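Local atomic coordinates of homoserine dehydrogenase (Thermoplasma acidophilum, PDB entry 3ING), a protein that probably catalyses the NADPH-dependent interconversion of aspartate semialdehyde and L-homoserine on the route from aspartate to threonine and methionine. Residues L17-R21 / I57-E62; R98-Y103 / V114-K118; N248-E254 / V265-L271. The contacts are given in a common frame with arbitrary orientation. Where two conformers were deposited one is given. Residue numbers count along the deposited sequence, not the author numbering.

The three contacts illustrate how chemistry follows position in a two-domain dehydrogenase. Interactions 1 and 2 both belong to the nucleotide-binding domain and both touch NADPH, yet their nearest atoms stay about 7 Å apart. Interaction 1 packs two helices, apolar toward the sheet and charged at the more open margin. Interaction 2 is the buried one, and it is nearly all polar: a helix meets the end of a strand beside the cofactor. Interaction 3 lies on the other side of the chain's centre, in an antiparallel sheet, about 36 Å from interaction 1 between centres; it joins two neighbouring strands through backbone hydrogen bonds, with buried residues on both faces and S270 and R267 exposed.

Interaction 1 of 3, residues L17-R21 / I57-E62; sequences LNVLR and IISNKE. With NDP (NADPH dihydro-nicotinamide-adenine-dinucleotide phosphate), chain C.
Two regular α-helical segments, 17-21 and 57-62, pack side by side at a closest axial distance of 10.5 Å. They run roughly antiparallel, with a signed crossing angle of -150°, and L17 and I58 set the register with their CA atoms 6.7 Å apart. The apolar layer comes first. L17 (chi1 t, chi2 p) places CD1 4.0 Å from I58 CG1 and 4.0 Å from K61 CG. L20 (chi1 m, chi2 t) rests its CB 3.9 Å from I58 CG1 and its CD1 4.0 Å from I57 CG2. I58, with chi1 m, thus fills the groove between L17 and L20, and its CD1 reaches to 3.8 Å from R21 N.

Charge closes the margin. The extended R21 forms a salt bridge from NH2 to E62 OE2 at 2.7 Å, while its NH1 donates to N18 OD1 at 2.9 Å. A water accepts from R21 NE (2.9 Å) and donates to E62 OE2 (2.7 Å).

K61 turns away to the cofactor, its NZ donating to O2X of NADPH at 2.7 Å and also pairing with D42. A helix that begins within a probable GxGxxG motif, beside a lysine on the 2'-phosphate, is consistent with an NADP-binding Rossmann fold.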
loop_
_atom_site.group_PDB
_atom_site.type_symbol
_atom_site.label_atom_id
_atom_site.label_comp_id
_atom_site.label_asym_id
_atom_site.label_seq_id
_atom_site.Cartn_x
_atom_site.Cartn_y
_atom_site.Cartn_z
ATOM N N LEU A 17 -7.711 14.531 18.327
ATOM C CA LEU A 17 -8.176 15.848 17.848
ATOM C C LEU A 17 -7.904 15.971 16.341
ATOM O O LEU A 17 -8.711 16.525 15.623
ATOM C CB LEU A 17 -7.549 16.980 18.637
ATOM C CG LEU A 17 -8.214 18.348 18.573
ATOM C CD1 LEU A 17 -9.714 18.280 18.933
ATOM C CD2 LEU A 17 -7.471 19.340 19.493
ATOM N N ASN A 18 -6.788 15.418 15.863
ATOM C CA ASN A 18 -6.496 15.408 14.423
ATOM C C ASN A 18 -7.451 14.517 13.647
ATOM O O ASN A 18 -7.706 14.733 12.463
ATOM C CB ASN A 18 -5.035 14.987 14.159
ATOM C CG ASN A 18 -4.059 16.140 14.320
ATOM O OD1 ASN A 18 -4.334 17.230 13.851
ATOM N ND2 ASN A 18 -2.935 15.901 15.004
ATOM N N VAL A 19 -7.961 13.482 14.305
ATOM C CA VAL A 19 -8.965 12.647 13.667
ATOM C C VAL A 19 -10.231 13.483 13.372
ATOM O O VAL A 19 -10.774 13.464 12.256
ATOM C CB VAL A 19 -9.288 11.374 14.498
ATOM C CG1 VAL A 19 -10.593 10.767 14.040
ATOM C CG2 VAL A 19 -8.118 10.311 14.404
ATOM N N LEU A 20 -10.636 14.291 14.346
ATOM C CA LEU A 20 -11.751 15.197 14.150
ATOM C C LEU A 20 -11.439 16.222 13.054
ATOM O O LEU A 20 -12.274 16.518 12.219
ATOM C CB LEU A 20 -12.075 15.929 15.466
ATOM C CG LEU A 20 -12.694 15.125 16.608
ATOM C CD1 LEU A 20 -13.057 16.021 17.790
ATOM C CD2 LEU A 20 -13.923 14.364 16.125
ATOM N N ARG A 21 -10.231 16.765 13.052
ATOM C CA ARG A 21 -9.877 17.755 12.030
ATOM C C ARG A 21 -9.997 17.159 10.641
ATOM O O ARG A 21 -10.588 17.784 9.744
ATOM C CB ARG A 21 -8.455 18.280 12.233
ATOM C CG ARG A 21 -8.274 19.219 13.442
ATOM C CD ARG A 21 -6.852 19.785 13.571
ATOM N NE ARG A 21 -6.714 20.564 14.804
ATOM C CZ ARG A 21 -6.014 20.212 15.877
ATOM N NH1 ARG A 21 -5.314 19.090 15.917
ATOM N NH2 ARG A 21 -5.972 21.030 16.912
ATOM N N ILE A 57 -16.453 21.516 18.601
ATOM C CA ILE A 57 -15.794 20.675 19.592
ATOM C C ILE A 57 -14.280 20.845 19.513
ATOM O O ILE A 57 -13.603 20.912 20.535
ATOM C CB ILE A 57 -16.185 19.192 19.420
ATOM C CG1 ILE A 57 -17.665 19.011 19.840
ATOM C CG2 ILE A 57 -15.251 18.304 20.221
ATOM C CD1 ILE A 57 -18.283 17.693 19.444
ATOM N N ILE A 58 -13.740 20.907 18.299
ATOM C CA ILE A 58 -12.302 21.134 18.132
ATOM C C ILE A 58 -11.894 22.473 18.795
ATOM O O ILE A 58 -10.926 22.547 19.572
ATOM C CB ILE A 58 -11.910 21.150 16.663
ATOM C CG1 ILE A 58 -12.038 19.747 16.048
ATOM C CG2 ILE A 58 -10.465 21.656 16.505
ATOM C CD1 ILE A 58 -12.051 19.777 14.508
ATOM N N SER A 59 -12.664 23.519 18.510
ATOM C CA SER A 59 -12.378 24.825 19.042
ATOM C C SER A 59 -12.416 24.838 20.576
ATOM O O SER A 59 -11.542 25.439 21.218
ATOM C CB SER A 59 -13.323 25.854 18.430
ATOM O OG SER A 59 -13.222 27.097 19.086
ATOM N N ASN A 60 -13.435 24.196 21.159
ATOM C CA ASN A 60 -13.584 24.138 22.600
ATOM C C ASN A 60 -12.453 23.346 23.272
ATOM O O ASN A 60 -11.968 23.726 24.334
ATOM C CB ASN A 60 -14.923 23.521 23.000
ATOM C CG ASN A 60 -15.230 23.719 24.474
ATOM O OD1 ASN A 60 -15.286 22.769 25.258
ATOM N ND2 ASN A 60 -15.379 24.970 24.868
ATOM N N LYS A 61 -12.052 22.237 22.679
ATOM C CA LYS A 61 -10.928 21.463 23.193
ATOM C C LYS A 61 -9.601 22.237 23.117
ATOM O O LYS A 61 -8.841 22.268 24.078
ATOM C CB LYS A 61 -10.820 20.174 22.392
ATOM C CG LYS A 61 -9.765 19.156 22.861
ATOM C CD LYS A 61 -9.915 18.777 24.350
ATOM C CE LYS A 61 -8.953 17.676 24.709
ATOM N NZ LYS A 61 -9.046 17.284 26.177
ATOM N N GLU A 62 -9.320 22.827 21.969
ATOM C CA GLU A 62 -8.131 23.674 21.794
ATOM C C GLU A 62 -8.047 24.818 22.782
ATOM O O GLU A 62 -6.974 25.110 23.349
ATOM C CB GLU A 62 -8.091 24.291 20.398
ATOM C CG GLU A 62 -7.694 23.328 19.283
ATOM C CD GLU A 62 -7.852 23.921 17.875
ATOM O OE1 GLU A 62 -8.444 25.022 17.744
ATOM O OE2 GLU A 62 -7.408 23.270 16.881
HETATM P PA NDP C . -2.752 11.741 24.222
HETATM O O1A NDP C . -2.314 12.988 23.568
HETATM O O2A NDP C . -2.288 11.522 25.612
HETATM O O5B NDP C . -4.360 11.657 24.243
HETATM C C5B NDP C . -5.118 10.658 24.894
HETATM C C4B NDP C . -6.589 11.041 24.913
HETATM O O4B NDP C . -7.353 10.114 25.640
HETATM C C3B NDP C . -6.828 12.369 25.643
HETATM O O3B NDP C . -8.011 12.999 25.177
HETATM C C2B NDP C . -7.007 11.939 27.059
HETATM O O2B NDP C . -7.720 12.844 27.855
HETATM C C1B NDP C . -7.849 10.711 26.837
HETATM N N9A NDP C . -7.801 9.723 27.907
HETATM C C8A NDP C . -6.800 9.394 28.779
HETATM N N7A NDP C . -7.245 8.348 29.545
HETATM C C5A NDP C . -8.489 8.035 29.153
HETATM C C6A NDP C . -9.359 7.075 29.626
HETATM N N6A NDP C . -8.917 6.084 30.396
HETATM N N1A NDP C . -10.552 7.009 29.000
HETATM C C2A NDP C . -10.935 7.867 27.988
HETATM N N3A NDP C . -10.074 8.830 27.497
HETATM C C4A NDP C . -8.857 8.874 28.114
HETATM O O3 NDP C . -2.332 10.478 23.322
HETATM P PN NDP C . -2.047 10.485 21.739
HETATM O O1N NDP C . -0.665 10.998 21.494
HETATM O O2N NDP C . -3.220 11.148 21.089
HETATM O O5D NDP C . -2.032 8.905 21.369
HETATM C C5D NDP C . -3.303 8.257 21.439
HETATM C C4D NDP C . -3.127 6.782 21.094
HETATM O O4D NDP C . -2.612 6.708 19.783
HETATM C C3D NDP C . -2.133 6.061 21.964
HETATM O O3D NDP C . -2.588 4.770 22.385
HETATM C C2D NDP C . -0.881 5.978 21.112
HETATM O O2D NDP C . -0.068 4.883 21.436
HETATM C C1D NDP C . -1.475 5.861 19.728
HETATM N N1N NDP C . -0.564 6.246 18.664
HETATM C C2N NDP C . -0.010 7.500 18.671
HETATM C C3N NDP C . 0.999 7.867 17.794
HETATM C C7N NDP C . 1.444 9.279 17.764
HETATM O O7N NDP C . 1.804 9.774 16.530
HETATM N N7N NDP C . 1.382 10.067 18.829
HETATM C C4N NDP C . 1.303 7.026 16.558
HETATM C C5N NDP C . 0.614 5.691 16.631
HETATM C C6N NDP C . -0.285 5.369 17.645
HETATM P P2B NDP C . -7.321 14.389 28.010
HETATM O O1X NDP C . -8.254 14.788 29.121
HETATM O O2X NDP C . -7.406 15.169 26.664
HETATM O O3X NDP C . -5.896 14.348 28.461
HETATM O O HOH W 1 -7.876 23.124 14.237
#

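Interaction 2 of 3, residues R98-Y103 / V114-K118; sequences REYSLY and VTANK. With NDP (NADPH dihydro-nicotinamide-adenine-dinucleotide phosphate), chain C.
Although buried, this contact is held together almost wholly by polar groups. Helix 98-103 faces segment 114-118, which is extended at V114 and T115 and leaves the strand at A116. The nearest CA pairs are E99 with N117 at 8.2 Å and Y103 with V114 at 9.3 Å. Y103, in the m rotamer, extends its ring until OH receives a hydrogen bond from T115 OG1 at 3.0 Å; the same hydroxyl is bonded to D88. T115 OG1 in turn accepts from N117 N at 2.9 Å, an ST turn that bends the chain out of the strand. A water donates to both Y103 OH (2.9 Å) and N117 O (2.6 Å).

These segments belong to the β-α-β unit of strand 85-88, helix 97-108 and strand 112-115 in the Rossmann-type domain, where the cofactor lies across the strand ends. N117 (chi1 t) donates from ND2 to E99 OE2 at 2.9 Å and also to T90, while its OD1 caps the backbone N of S119 at the start of the next helix. E99, with chi1 m and chi2 p, also bonds to S93.

R98, bonded to T90, lays one face of its guanidinium against the adenine amino group, with R98 NE 3.7 Å from N6A of NADPH. Nearer the nicotinamide, A116 O approaches C1D of NADPH at 3.2 Å, and K118 CE comes within 3.4 Å of its C6N.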
loop_
_atom_site.group_PDB
_atom_site.type_symbol
_atom_site.label_atom_id
_atom_site.label_comp_id
_atom_site.label_asym_id
_atom_site.label_seq_id
_atom_site.Cartn_x
_atom_site.Cartn_y
_atom_site.Cartn_z
ATOM N N ARG A 98 -8.733 -2.723 29.916
ATOM C CA ARG A 98 -9.642 -1.623 29.653
ATOM C C ARG A 98 -10.064 -1.582 28.163
ATOM O O ARG A 98 -11.250 -1.405 27.827
ATOM C CB ARG A 98 -8.983 -0.291 30.068
ATOM C CG ARG A 98 -9.900 0.909 29.860
ATOM C CD ARG A 98 -9.278 2.262 30.235
ATOM N NE ARG A 98 -8.076 2.563 29.462
ATOM C CZ ARG A 98 -8.084 2.930 28.172
ATOM N NH1 ARG A 98 -9.211 3.029 27.461
ATOM N NH2 ARG A 98 -6.945 3.173 27.573
ATOM N N GLU A 99 -9.092 -1.794 27.289
ATOM C CA GLU A 99 -9.299 -1.780 25.856
ATOM C C GLU A 99 -10.145 -2.975 25.415
ATOM O O GLU A 99 -11.093 -2.834 24.626
ATOM C CB GLU A 99 -7.951 -1.779 25.160
ATOM C CG GLU A 99 -7.100 -0.479 25.355
ATOM C CD GLU A 99 -6.178 -0.430 26.582
ATOM O OE1 GLU A 99 -6.331 -1.270 27.497
ATOM O OE2 GLU A 99 -5.325 0.519 26.649
ATOM N N TYR A 100 -9.794 -4.162 25.911
ATOM C CA TYR A 100 -10.606 -5.329 25.639
ATOM C C TYR A 100 -12.067 -5.082 26.031
ATOM O O TYR A 100 -12.969 -5.403 25.276
ATOM C CB TYR A 100 -10.068 -6.587 26.342
ATOM C CG TYR A 100 -11.113 -7.677 26.528
ATOM C CD1 TYR A 100 -11.614 -8.392 25.441
ATOM C CD2 TYR A 100 -11.605 -7.973 27.777
ATOM C CE1 TYR A 100 -12.585 -9.399 25.628
ATOM C CE2 TYR A 100 -12.590 -8.955 27.969
ATOM C CZ TYR A 100 -13.053 -9.660 26.885
ATOM O OH TYR A 100 -14.002 -10.636 27.053
ATOM N N SER A 101 -12.292 -4.532 27.216
ATOM C CA SER A 101 -13.612 -4.269 27.694
ATOM C C SER A 101 -14.345 -3.291 26.773
ATOM O O SER A 101 -15.516 -3.472 26.455
ATOM C CB SER A 101 -13.538 -3.727 29.126
ATOM O OG SER A 101 -12.938 -4.681 29.998
ATOM N N LEU A 102 -13.644 -2.262 26.342
ATOM C CA LEU A 102 -14.210 -1.302 25.445
ATOM C C LEU A 102 -14.633 -1.928 24.123
ATOM O O LEU A 102 -15.744 -1.696 23.690
ATOM C CB LEU A 102 -13.222 -0.164 25.222
ATOM C CG LEU A 102 -13.617 1.003 24.349
ATOM C CD1 LEU A 102 -14.750 1.785 24.978
ATOM C CD2 LEU A 102 -12.355 1.863 24.130
ATOM N N TYR A 103 -13.758 -2.706 23.504
ATOM C CA TYR A 103 -14.021 -3.303 22.206
ATOM C C TYR A 103 -15.146 -4.315 22.325
ATOM O O TYR A 103 -16.046 -4.342 21.497
ATOM C CB TYR A 103 -12.764 -3.957 21.609
ATOM C CG TYR A 103 -11.533 -3.033 21.556
ATOM C CD1 TYR A 103 -11.646 -1.662 21.641
ATOM C CD2 TYR A 103 -10.246 -3.563 21.464
ATOM C CE1 TYR A 103 -10.496 -0.862 21.641
ATOM C CE2 TYR A 103 -9.125 -2.773 21.483
ATOM C CZ TYR A 103 -9.258 -1.423 21.575
ATOM O OH TYR A 103 -8.107 -0.662 21.610
ATOM N N VAL A 114 -12.149 0.678 15.259
ATOM C CA VAL A 114 -10.876 1.137 14.714
ATOM C C VAL A 114 -10.018 1.613 15.880
ATOM O O VAL A 114 -10.486 2.385 16.713
ATOM C CB VAL A 114 -11.044 2.290 13.746
ATOM C CG1 VAL A 114 -9.694 2.834 13.413
ATOM C CG2 VAL A 114 -11.826 1.833 12.480
ATOM N N THR A 115 -8.770 1.159 15.957
ATOM C CA THR A 115 -7.937 1.578 17.051
ATOM C C THR A 115 -6.551 2.037 16.614
ATOM O O THR A 115 -5.942 1.490 15.703
ATOM C CB THR A 115 -7.811 0.453 18.124
ATOM O OG1 THR A 115 -7.121 0.953 19.306
ATOM C CG2 THR A 115 -7.073 -0.794 17.562
ATOM N N ALA A 116 -6.082 3.064 17.304
ATOM C CA ALA A 116 -4.673 3.525 17.318
ATOM C C ALA A 116 -3.938 3.027 18.563
ATOM O O ALA A 116 -2.709 3.066 18.630
ATOM C CB ALA A 116 -4.625 5.110 17.311
ATOM N N ASN A 117 -4.702 2.596 19.551
ATOM C CA ASN A 117 -4.161 2.134 20.823
ATOM C C ASN A 117 -3.651 0.694 20.648
ATOM O O ASN A 117 -4.363 -0.152 20.137
ATOM C CB ASN A 117 -5.255 2.292 21.895
ATOM C CG ASN A 117 -4.890 1.663 23.252
ATOM O OD1 ASN A 117 -4.245 0.652 23.290
ATOM N ND2 ASN A 117 -5.355 2.253 24.338
ATOM N N LYS A 118 -2.397 0.449 21.055
ATOM C CA LYS A 118 -1.708 -0.824 20.852
ATOM C C LYS A 118 -1.851 -1.808 21.991
ATOM O O LYS A 118 -1.528 -2.991 21.822
ATOM C CB LYS A 118 -0.214 -0.543 20.669
ATOM C CG LYS A 118 -0.010 0.457 19.550
ATOM C CD LYS A 118 1.308 1.188 19.619
ATOM C CE LYS A 118 1.177 2.550 18.902
ATOM N NZ LYS A 118 2.408 3.378 19.036
HETATM P PA NDP C . -2.752 11.741 24.222
HETATM O O1A NDP C . -2.314 12.988 23.568
HETATM O O2A NDP C . -2.288 11.522 25.612
HETATM O O5B NDP C . -4.360 11.657 24.243
HETATM C C5B NDP C . -5.118 10.658 24.894
HETATM C C4B NDP C . -6.589 11.041 24.913
HETATM O O4B NDP C . -7.353 10.114 25.640
HETATM C C3B NDP C . -6.828 12.369 25.643
HETATM O O3B NDP C . -8.011 12.999 25.177
HETATM C C2B NDP C . -7.007 11.939 27.059
HETATM O O2B NDP C . -7.720 12.844 27.855
HETATM C C1B NDP C . -7.849 10.711 26.837
HETATM N N9A NDP C . -7.801 9.723 27.907
HETATM C C8A NDP C . -6.800 9.394 28.779
HETATM N N7A NDP C . -7.245 8.348 29.545
HETATM C C5A NDP C . -8.489 8.035 29.153
HETATM C C6A NDP C . -9.359 7.075 29.626
HETATM N N6A NDP C . -8.917 6.084 30.396
HETATM N N1A NDP C . -10.552 7.009 29.000
HETATM C C2A NDP C . -10.935 7.867 27.988
HETATM N N3A NDP C . -10.074 8.830 27.497
HETATM C C4A NDP C . -8.857 8.874 28.114
HETATM O O3 NDP C . -2.332 10.478 23.322
HETATM P PN NDP C . -2.047 10.485 21.739
HETATM O O1N NDP C . -0.665 10.998 21.494
HETATM O O2N NDP C . -3.220 11.148 21.089
HETATM O O5D NDP C . -2.032 8.905 21.369
HETATM C C5D NDP C . -3.303 8.257 21.439
HETATM C C4D NDP C . -3.127 6.782 21.094
HETATM O O4D NDP C . -2.612 6.708 19.783
HETATM C C3D NDP C . -2.133 6.061 21.964
HETATM O O3D NDP C . -2.588 4.770 22.385
HETATM C C2D NDP C . -0.881 5.978 21.112
HETATM O O2D NDP C . -0.068 4.883 21.436
HETATM C C1D NDP C . -1.475 5.861 19.728
HETATM N N1N NDP C . -0.564 6.246 18.664
HETATM C C2N NDP C . -0.010 7.500 18.671
HETATM C C3N NDP C . 0.999 7.867 17.794
HETATM C C7N NDP C . 1.444 9.279 17.764
HETATM O O7N NDP C . 1.804 9.774 16.530
HETATM N N7N NDP C . 1.382 10.067 18.829
HETATM C C4N NDP C . 1.303 7.026 16.558
HETATM C C5N NDP C . 0.614 5.691 16.631
HETATM C C6N NDP C . -0.285 5.369 17.645
HETATM P P2B NDP C . -7.321 14.389 28.010
HETATM O O1X NDP C . -8.254 14.788 29.121
HETATM O O2X NDP C . -7.406 15.169 26.664
HETATM O O3X NDP C . -5.896 14.348 28.461
HETATM O O HOH W 2 -5.631 -2.087 21.379
#

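Interaction 3 of 3, residues N248-E254 / V265-L271; sequences NDRLVTE and VSRIISL
Segments 248-254 and 265-271 form the antiparallel arms of a β-hairpin, their axes 4.5 Å apart at 153°. R250-I269, V252-R267 and E254-V265 are hydrogen-bonded pairs (R250 N to I269 O 3.0 Å, I269 N to R250 O 2.8 Å); D249-S270, L251-I268 and T253-S266 are non-hydrogen-bonded ones.

On the face of L251 and I268, L251 (chi1 t) leans across the neighbouring strand. Its CD2 settles 3.4 Å from R267 C and 3.9 Å from I268 CG1, and its CD1 4.0 Å from S266 CB. Hydroxyl T253 OG1 meets S266 OG at 2.9 Å, and S270 OG donates to D249 OD1 at a very short 2.4 Å.

On the reverse face, I269 CD1 fits against V252 CB (3.7 Å) and R267 NE bridges to E254 OE1 (2.9 Å); past the strand end, L271 CD1 abuts R250 CG (3.6 Å).

Helices 173-183 and 212-226 pack on the L251 face through I179 and A214; in the five-stranded antiparallel sheet, strand 249-258 lies between 164-170 and 261-270.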
loop_
_atom_site.group_PDB
_atom_site.type_symbol
_atom_site.label_atom_id
_atom_site.label_comp_id
_atom_site.label_asym_id
_atom_site.label_seq_id
_atom_site.Cartn_x
_atom_site.Cartn_y
_atom_site.Cartn_z
ATOM N N ASN A 248 24.685 4.902 12.889
ATOM C CA ASN A 248 23.894 3.912 12.170
ATOM C C ASN A 248 23.069 2.943 13.049
ATOM O O ASN A 248 22.486 1.990 12.549
ATOM C CB ASN A 248 24.780 3.144 11.173
ATOM C CG ASN A 248 25.859 2.325 11.837
ATOM O OD1 ASN A 248 26.342 2.676 12.919
ATOM N ND2 ASN A 248 26.271 1.227 11.176
ATOM N N ASP A 249 22.933 3.257 14.336
ATOM C CA ASP A 249 22.120 2.448 15.236
ATOM C C ASP A 249 20.646 2.858 15.137
ATOM O O ASP A 249 20.308 4.060 15.178
ATOM C CB ASP A 249 22.540 2.616 16.711
ATOM C CG ASP A 249 23.897 2.005 17.027
ATOM O OD1 ASP A 249 24.366 1.111 16.302
ATOM O OD2 ASP A 249 24.488 2.442 18.027
ATOM N N ARG A 250 19.807 1.839 15.034
ATOM C CA ARG A 250 18.365 1.960 14.992
ATOM C C ARG A 250 17.742 0.825 15.803
ATOM O O ARG A 250 18.314 -0.289 15.909
ATOM C CB ARG A 250 17.861 1.870 13.570
ATOM C CG ARG A 250 18.449 2.860 12.578
ATOM C CD ARG A 250 17.926 4.269 12.770
ATOM N NE ARG A 250 18.414 5.091 11.665
ATOM C CZ ARG A 250 19.607 5.656 11.630
ATOM N NH1 ARG A 250 20.467 5.519 12.632
ATOM N NH2 ARG A 250 19.938 6.401 10.607
ATOM N N LEU A 251 16.572 1.109 16.375
ATOM C CA LEU A 251 15.775 0.099 17.059
ATOM C C LEU A 251 14.867 -0.516 15.987
ATOM O O LEU A 251 13.870 0.069 15.543
ATOM C CB LEU A 251 14.990 0.710 18.230
ATOM C CG LEU A 251 14.242 -0.229 19.198
ATOM C CD1 LEU A 251 12.958 -0.795 18.614
ATOM C CD2 LEU A 251 15.172 -1.364 19.714
ATOM N N VAL A 252 15.237 -1.711 15.563
ATOM C CA VAL A 252 14.552 -2.398 14.481
ATOM C C VAL A 252 13.676 -3.513 15.028
ATOM O O VAL A 252 14.096 -4.296 15.879
ATOM C CB VAL A 252 15.588 -3.015 13.487
ATOM C CG1 VAL A 252 14.901 -3.814 12.381
ATOM C CG2 VAL A 252 16.503 -1.889 12.872
ATOM N N THR A 253 12.453 -3.556 14.531
ATOM C CA THR A 253 11.478 -4.565 14.884
ATOM C C THR A 253 11.392 -5.561 13.728
ATOM O O THR A 253 11.089 -5.177 12.569
ATOM C CB THR A 253 10.096 -3.959 15.151
ATOM O OG1 THR A 253 10.169 -3.029 16.239
ATOM C CG2 THR A 253 9.072 -5.056 15.517
ATOM N N GLU A 254 11.665 -6.826 14.049
ATOM C CA GLU A 254 11.604 -7.937 13.074
ATOM C C GLU A 254 10.603 -9.054 13.458
ATOM O O GLU A 254 10.481 -9.462 14.640
ATOM C CB GLU A 254 12.964 -8.583 12.928
ATOM C CG GLU A 254 14.130 -7.626 12.715
ATOM C CD GLU A 254 15.469 -8.345 12.758
ATOM O OE1 GLU A 254 15.896 -8.768 13.876
ATOM O OE2 GLU A 254 16.069 -8.488 11.671
ATOM N N VAL A 265 10.989 -9.788 17.432
ATOM C CA VAL A 265 12.135 -9.239 18.146
ATOM C C VAL A 265 12.440 -7.780 17.798
ATOM O O VAL A 265 12.658 -7.474 16.626
ATOM C CB VAL A 265 13.419 -10.018 17.786
ATOM C CG1 VAL A 265 14.632 -9.346 18.424
ATOM C CG2 VAL A 265 13.321 -11.470 18.194
ATOM N N SER A 266 12.529 -6.913 18.812
ATOM C CA SER A 266 12.921 -5.503 18.630
ATOM C C SER A 266 14.311 -5.308 19.274
ATOM O O SER A 266 14.531 -5.640 20.436
ATOM C CB SER A 266 11.898 -4.571 19.251
ATOM O OG SER A 266 10.648 -4.711 18.578
ATOM N N ARG A 267 15.264 -4.794 18.523
ATOM C CA ARG A 267 16.628 -4.752 19.038
ATOM C C ARG A 267 17.393 -3.601 18.409
ATOM O O ARG A 267 17.045 -3.127 17.360
ATOM C CB ARG A 267 17.322 -6.094 18.781
ATOM C CG ARG A 267 17.461 -6.483 17.325
ATOM C CD ARG A 267 18.032 -7.918 17.171
ATOM N NE ARG A 267 17.996 -8.411 15.785
ATOM C CZ ARG A 267 19.059 -8.514 14.977
ATOM N NH1 ARG A 267 20.278 -8.179 15.381
ATOM N NH2 ARG A 267 18.916 -8.973 13.740
ATOM N N ILE A 268 18.437 -3.143 19.077
ATOM C CA ILE A 268 19.250 -2.080 18.520
ATOM C C ILE A 268 20.270 -2.702 17.567
ATOM O O ILE A 268 21.022 -3.574 17.956
ATOM C CB ILE A 268 19.910 -1.201 19.614
ATOM C CG1 ILE A 268 18.847 -0.372 20.339
ATOM C CG2 ILE A 268 20.903 -0.287 18.968
ATOM C CD1 ILE A 268 19.294 0.262 21.656
ATOM N N ILE A 269 20.277 -2.256 16.314
ATOM C CA ILE A 269 21.150 -2.786 15.297
ATOM C C ILE A 269 21.918 -1.660 14.608
ATOM O O ILE A 269 21.352 -0.607 14.315
ATOM C CB ILE A 269 20.360 -3.476 14.160
ATOM C CG1 ILE A 269 19.307 -4.443 14.681
ATOM C CG2 ILE A 269 21.306 -4.248 13.268
ATOM C CD1 ILE A 269 18.601 -5.199 13.554
ATOM N N SER A 270 23.183 -1.908 14.291
ATOM C CA SER A 270 23.975 -0.980 13.491
ATOM C C SER A 270 23.801 -1.375 12.044
ATOM O O SER A 270 24.351 -2.378 11.593
ATOM C CB SER A 270 25.451 -1.038 13.865
ATOM O OG SER A 270 25.632 -0.530 15.166
ATOM N N LEU A 271 23.060 -0.561 11.311
ATOM C CA LEU A 271 22.693 -0.895 9.946
ATOM C C LEU A 271 23.779 -0.585 8.932
ATOM O O LEU A 271 24.555 0.355 9.091
ATOM C CB LEU A 271 21.428 -0.132 9.557
ATOM C CG LEU A 271 20.186 -0.431 10.404
ATOM C CD1 LEU A 271 19.037 0.468 9.995
ATOM C CD2 LEU A 271 19.787 -1.918 10.288
#